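Local coordinates for putative fimbrial subunit (Corynebacterium diphtheriae, PDB 4HSS), which builds the homopolymeric shaft of a surface pilus as its major pilin, SpaD, and probably serves in cell adhesion, at residues I22-K27 against L110-Y115; V134-V139 against Y148-Y153. One frame throughout, in Å; residues are numbered along the deposited sequence.

Contact 1 (I22-K27 against L110-Y115); sequences IDFERK and LDLGIY
The F24 ring is met obliquely by L112, whose CD1 lies 4.2 Å from CD1 of F24. One face of the same ring carries I22 CG2, displaced somewhat from the ring centre. That methyl also touches the leucine, with I22 CG2 3.9 Å from L112 CD1. On the other segment, the Y115 ring has D111 O at its edge and in its plane. Y115 OH donates to D111 O at 2.7 Å and ties the loop to the strand that follows it.

L112 packs against the type I turn D23-R26. Its CD1 comes within 3.4 Å of D23 O, the acceptor of the bond from R26 N that closes the turn. CG of L112 rests on R26 O. A water accepts from L112 N and donates to R26 O, with a weaker bond to F24 O.

This is one end of a prealbumin-like domain of the CnaB kind. The turn leads into strand 28-36, and the facing loop passes from strand 104-110 in one sheet to strand 113-121 in the other.

K27 bends at chi2 (-100°) and chi4 (-90°), which brings its amine back to D111. K27 NZ and D111 OD1 form a salt bridge of 2.8 Å through the anti lone pair of the oxygen. The two side chains run side by side. D111 OD2 has a second, long and weak ion pair with K66.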
loop_
_atom_site.group_PDB
_atom_site.type_symbol
_atom_site.label_atom_id
_atom_site.label_comp_id
_atom_site.label_asym_id
_atom_site.label_seq_id
_atom_site.Cartn_x
_atom_site.Cartn_y
_atom_site.Cartn_z
ATOM N N ILE A 22 25.412 -0.842 48.118
ATOM C CA ILE A 22 25.695 -0.558 46.716
ATOM C C ILE A 22 27.195 -0.263 46.678
ATOM O O ILE A 22 27.712 0.385 47.601
ATOM C CB ILE A 22 24.842 0.609 46.147
ATOM C CG1 ILE A 22 23.346 0.285 46.225
ATOM C CG2 ILE A 22 25.248 0.914 44.715
ATOM C CD1 ILE A 22 22.389 1.420 45.970
ATOM N N ASP A 23 27.900 -0.800 45.673
ATOM C CA ASP A 23 29.324 -0.543 45.471
ATOM C C ASP A 23 29.436 0.509 44.376
ATOM O O ASP A 23 29.265 0.196 43.196
ATOM C CB ASP A 23 30.101 -1.829 45.131
ATOM C CG ASP A 23 31.620 -1.659 45.116
ATOM O OD1 ASP A 23 32.103 -0.544 45.431
ATOM O OD2 ASP A 23 32.328 -2.637 44.773
ATOM N N PHE A 24 29.685 1.762 44.778
ATOM C CA PHE A 24 29.745 2.884 43.857
ATOM C C PHE A 24 31.066 2.956 43.070
ATOM O O PHE A 24 31.179 3.804 42.174
ATOM C CB PHE A 24 29.450 4.184 44.599
ATOM C CG PHE A 24 28.001 4.279 45.015
ATOM C CD1 PHE A 24 27.040 4.757 44.137
ATOM C CD2 PHE A 24 27.599 3.881 46.284
ATOM C CE1 PHE A 24 25.699 4.829 44.518
ATOM C CE2 PHE A 24 26.264 3.969 46.670
ATOM C CZ PHE A 24 25.323 4.437 45.786
ATOM N N GLU A 25 32.028 2.036 43.326
ATOM C CA GLU A 25 33.252 1.992 42.516
ATOM C C GLU A 25 33.052 0.919 41.417
ATOM O O GLU A 25 33.980 0.601 40.668
ATOM C CB GLU A 25 34.548 1.803 43.347
ATOM C CG GLU A 25 34.763 0.428 43.972
ATOM C CD GLU A 25 35.759 0.377 45.121
ATOM O OE1 GLU A 25 36.509 -0.624 45.205
ATOM O OE2 GLU A 25 35.787 1.325 45.944
ATOM N N ARG A 26 31.809 0.404 41.312
ATOM C CA ARG A 26 31.379 -0.535 40.291
ATOM C C ARG A 26 30.713 0.174 39.134
ATOM O O ARG A 26 30.166 1.269 39.276
ATOM C CB ARG A 26 30.417 -1.582 40.859
ATOM C CG ARG A 26 31.132 -2.697 41.587
ATOM C CD ARG A 26 30.231 -3.893 41.747
ATOM N NE ARG A 26 29.822 -4.400 40.443
ATOM C CZ ARG A 26 29.215 -5.561 40.242
ATOM N NH1 ARG A 26 28.937 -6.358 41.264
ATOM N NH2 ARG A 26 28.876 -5.932 39.013
ATOM N N LYS A 27 30.764 -0.473 37.985
ATOM C CA LYS A 27 30.142 -0.006 36.753
ATOM C C LYS A 27 29.088 -1.024 36.389
ATOM O O LYS A 27 29.263 -2.214 36.676
ATOM C CB LYS A 27 31.181 0.188 35.623
ATOM C CG LYS A 27 32.168 1.326 35.891
ATOM C CD LYS A 27 31.804 2.601 35.151
ATOM C CE LYS A 27 32.519 3.799 35.711
ATOM N NZ LYS A 27 31.736 4.450 36.796
ATOM N N LEU A 110 28.714 1.485 32.326
ATOM C CA LEU A 110 27.735 2.497 32.665
ATOM C C LEU A 110 27.917 2.990 34.062
ATOM O O LEU A 110 27.895 2.192 34.990
ATOM C CB LEU A 110 26.339 1.868 32.517
ATOM C CG LEU A 110 25.470 2.307 31.343
ATOM C CD1 LEU A 110 26.290 2.707 30.137
ATOM C CD2 LEU A 110 24.523 1.215 30.958
ATOM N N ASP A 111 28.053 4.314 34.235
ATOM C CA ASP A 111 28.113 4.936 35.555
ATOM C C ASP A 111 26.842 4.554 36.290
ATOM O O ASP A 111 25.787 4.461 35.658
ATOM C CB ASP A 111 28.197 6.469 35.421
ATOM C CG ASP A 111 29.489 7.044 34.883
ATOM O OD1 ASP A 111 30.578 6.578 35.315
ATOM O OD2 ASP A 111 29.419 8.043 34.122
ATOM N N LEU A 112 26.916 4.304 37.588
ATOM C CA LEU A 112 25.686 3.962 38.305
ATOM C C LEU A 112 24.759 5.183 38.332
ATOM O O LEU A 112 25.241 6.310 38.459
ATOM C CB LEU A 112 25.979 3.438 39.734
ATOM C CG LEU A 112 26.823 2.147 39.854
ATOM C CD1 LEU A 112 26.880 1.684 41.278
ATOM C CD2 LEU A 112 26.320 1.027 38.940
ATOM N N GLY A 113 23.466 4.960 38.115
ATOM C CA GLY A 113 22.473 6.033 38.098
ATOM C C GLY A 113 21.138 5.674 37.483
ATOM O O GLY A 113 20.820 4.493 37.295
ATOM N N ILE A 114 20.337 6.706 37.211
ATOM C CA ILE A 114 19.025 6.573 36.577
ATOM C C ILE A 114 19.171 6.980 35.117
ATOM O O ILE A 114 19.771 8.009 34.809
ATOM C CB ILE A 114 17.864 7.359 37.286
ATOM C CG1 ILE A 114 17.851 7.172 38.807
ATOM C CG2 ILE A 114 16.473 7.066 36.645
ATOM C CD1 ILE A 114 17.703 5.760 39.309
ATOM N N TYR A 115 18.611 6.161 34.237
ATOM C CA TYR A 115 18.670 6.342 32.806
ATOM C C TYR A 115 17.315 6.288 32.184
ATOM O O TYR A 115 16.469 5.456 32.550
ATOM C CB TYR A 115 19.540 5.235 32.167
ATOM C CG TYR A 115 21.014 5.327 32.484
ATOM C CD1 TYR A 115 21.532 4.778 33.656
ATOM C CD2 TYR A 115 21.903 5.916 31.588
ATOM C CE1 TYR A 115 22.886 4.877 33.961
ATOM C CE2 TYR A 115 23.269 5.990 31.867
ATOM C CZ TYR A 115 23.750 5.494 33.067
ATOM O OH TYR A 115 25.096 5.553 33.333
HETATM O O HOH W 1 29.354 3.988 39.318
#

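Contact 2 (V134-V139 against Y148-Y153); sequences VSIPMV and YNVVAY
S135 OG donates to P137 O at 2.7 Å. The C=O...donor angle is 157°. The bond spans the cis peptide before P137 and braces the chain where it leaves strand 132-136. Both residues also meet the other segment, S135 through its carbonyl and P137 through its ring.

P137 lies on one face of the Y148 ring. This is a CH-pi contact, with P137 CB 3.9 Å from the centroid of the Y148 ring and 15° off the ring normal. P137 CG adds a touch at Y148 CE1, toward the rim. The guanidinium of R26 makes a cation-pi contact on the opposite face of the ring. The hydroxyl of Y148 bonds to D23 N, so the ring is held at its end as well as on both faces.

V150 is the apolar centre. With CG1 anti to the backbone N and CG2 beside that N, V150 turns both methyls to the facing segment. V150 CG2 lies 3.5 Å from S135 O. It also meets M138 CG at 3.9 Å, and the two side chains are roughly perpendicular. M138 bends at chi3, and its SD touches both methyls of V150. I136 CG1 and V134 CG1 complete the group at longer range.

Strands 134-136 and 149-152 run nearly antiparallel, at 162°, with their axes 7.9 Å apart. They belong to different sheets and meet through side chains, as the two layers of a sandwich do. Strand 132-136 pairs with strand 113-121, and the backbone of V150 hydrogen-bonds instead to S29 of strand 28-36, whose L30 packs on both V134 and V150.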
loop_
_atom_site.group_PDB
_atom_site.type_symbol
_atom_site.label_atom_id
_atom_site.label_comp_id
_atom_site.label_asym_id
_atom_site.label_seq_id
_atom_site.Cartn_x
_atom_site.Cartn_y
_atom_site.Cartn_z
ATOM N N VAL A 134 15.233 3.237 33.665
ATOM C CA VAL A 134 15.936 2.127 34.317
ATOM C C VAL A 134 16.933 2.692 35.345
ATOM O O VAL A 134 17.549 3.735 35.135
ATOM C CB VAL A 134 16.613 1.072 33.381
ATOM C CG1 VAL A 134 15.588 0.315 32.548
ATOM C CG2 VAL A 134 17.696 1.682 32.494
ATOM N N SER A 135 17.087 1.964 36.447
ATOM C CA SER A 135 17.990 2.273 37.540
ATOM C C SER A 135 19.147 1.277 37.502
ATOM O O SER A 135 18.906 0.081 37.340
ATOM C CB SER A 135 17.247 2.214 38.875
ATOM O OG SER A 135 18.158 2.402 39.945
ATOM N N ILE A 136 20.401 1.778 37.628
ATOM C CA ILE A 136 21.632 0.968 37.619
ATOM C C ILE A 136 22.393 1.313 38.877
ATOM O O ILE A 136 22.909 2.419 38.962
ATOM C CB ILE A 136 22.480 1.165 36.316
ATOM C CG1 ILE A 136 21.678 0.751 35.065
ATOM C CG2 ILE A 136 23.813 0.409 36.395
ATOM C CD1 ILE A 136 22.344 0.852 33.853
ATOM N N PRO A 137 22.406 0.449 39.915
ATOM C CA PRO A 137 21.777 -0.884 40.023
ATOM C C PRO A 137 20.276 -0.826 40.376
ATOM O O PRO A 137 19.699 0.245 40.560
ATOM C CB PRO A 137 22.591 -1.547 41.142
ATOM C CG PRO A 137 22.945 -0.421 42.051
ATOM C CD PRO A 137 23.105 0.806 41.173
ATOM N N MET A 138 19.643 -2.001 40.446
ATOM C CA MET A 138 18.223 -2.122 40.785
ATOM C C MET A 138 17.989 -3.433 41.490
ATOM O O MET A 138 18.899 -4.267 41.542
ATOM C CB MET A 138 17.339 -2.043 39.509
ATOM C CG MET A 138 17.378 -3.313 38.657
ATOM S SD MET A 138 16.203 -3.335 37.304
ATOM C CE MET A 138 14.672 -3.763 38.151
ATOM N N VAL A 139 16.750 -3.624 41.988
ATOM C CA VAL A 139 16.279 -4.881 42.567
ATOM C C VAL A 139 14.862 -5.122 42.080
ATOM O O VAL A 139 14.097 -4.162 41.912
ATOM C CB VAL A 139 16.376 -4.997 44.119
ATOM C CG1 VAL A 139 17.802 -5.300 44.581
ATOM C CG2 VAL A 139 15.785 -3.777 44.834
ATOM N N TYR A 148 23.437 -4.953 38.930
ATOM C CA TYR A 148 24.172 -3.949 38.170
ATOM C C TYR A 148 24.072 -4.197 36.670
ATOM O O TYR A 148 24.407 -3.309 35.888
ATOM C CB TYR A 148 25.649 -3.966 38.626
ATOM C CG TYR A 148 25.853 -3.617 40.092
ATOM C CD1 TYR A 148 26.220 -2.333 40.479
ATOM C CD2 TYR A 148 25.698 -4.580 41.091
ATOM C CE1 TYR A 148 26.431 -2.013 41.828
ATOM C CE2 TYR A 148 25.889 -4.266 42.442
ATOM C CZ TYR A 148 26.258 -2.983 42.800
ATOM O OH TYR A 148 26.467 -2.667 44.114
ATOM N N ASN A 149 23.607 -5.395 36.265
ATOM C CA ASN A 149 23.504 -5.798 34.856
ATOM C C ASN A 149 22.034 -6.032 34.513
ATOM O O ASN A 149 21.508 -7.151 34.594
ATOM C CB ASN A 149 24.396 -7.011 34.582
ATOM C CG ASN A 149 25.798 -6.822 35.138
ATOM O OD1 ASN A 149 26.558 -5.925 34.718
ATOM N ND2 ASN A 149 26.130 -7.601 36.163
ATOM N N VAL A 150 21.365 -4.915 34.210
ATOM C CA VAL A 150 19.940 -4.813 33.928
ATOM C C VAL A 150 19.654 -5.344 32.538
ATOM O O VAL A 150 20.392 -5.075 31.584
ATOM C CB VAL A 150 19.440 -3.346 34.142
ATOM C CG1 VAL A 150 17.952 -3.188 33.791
ATOM C CG2 VAL A 150 19.706 -2.892 35.588
ATOM N N VAL A 151 18.584 -6.141 32.452
ATOM C CA VAL A 151 18.099 -6.745 31.228
ATOM C C VAL A 151 16.646 -6.271 31.033
ATOM O O VAL A 151 15.856 -6.365 31.964
ATOM C CB VAL A 151 18.246 -8.301 31.231
ATOM C CG1 VAL A 151 17.842 -8.887 29.892
ATOM C CG2 VAL A 151 19.667 -8.733 31.579
ATOM N N ALA A 152 16.312 -5.742 29.831
ATOM C CA ALA A 152 14.973 -5.262 29.481
ATOM C C ALA A 152 14.558 -5.799 28.129
ATOM O O ALA A 152 15.414 -6.044 27.271
ATOM C CB ALA A 152 14.916 -3.736 29.484
ATOM N N TYR A 153 13.235 -5.977 27.937
ATOM C CA TYR A 153 12.675 -6.537 26.720
ATOM C C TYR A 153 11.716 -5.541 26.066
ATOM O O TYR A 153 10.500 -5.694 26.210
ATOM C CB TYR A 153 11.979 -7.888 27.033
ATOM C CG TYR A 153 12.933 -8.925 27.597
ATOM C CD1 TYR A 153 13.479 -9.917 26.782
ATOM C CD2 TYR A 153 13.327 -8.885 28.931
ATOM C CE1 TYR A 153 14.397 -10.839 27.285
ATOM C CE2 TYR A 153 14.238 -9.803 29.445
ATOM C CZ TYR A 153 14.765 -10.785 28.622
ATOM O OH TYR A 153 15.651 -11.697 29.154
#

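In the fold
Contacts 1 and 2 lie at the N-terminal end of the elongated chain, in the first prealbumin-like domain, with centres about 10 Å apart. Along the chain both segments of contact 1 come before those of contact 2. They share the four-stranded sheet, where strands 113-121 and 132-136 are neighbours. G113 N to I136 O (2.7 Å) and Y115 O to V134 N (2.8 Å) are probable hydrogen bonds joining them. L112 also packs on I136 and Y148. Contact 1 packs the chain entering the domain on the loop that leads into this sheet. Contact 2 lays the strand that continues toward the next domain against the sheet, largely through side chains. The calcium site lies far away, near the C-terminal end.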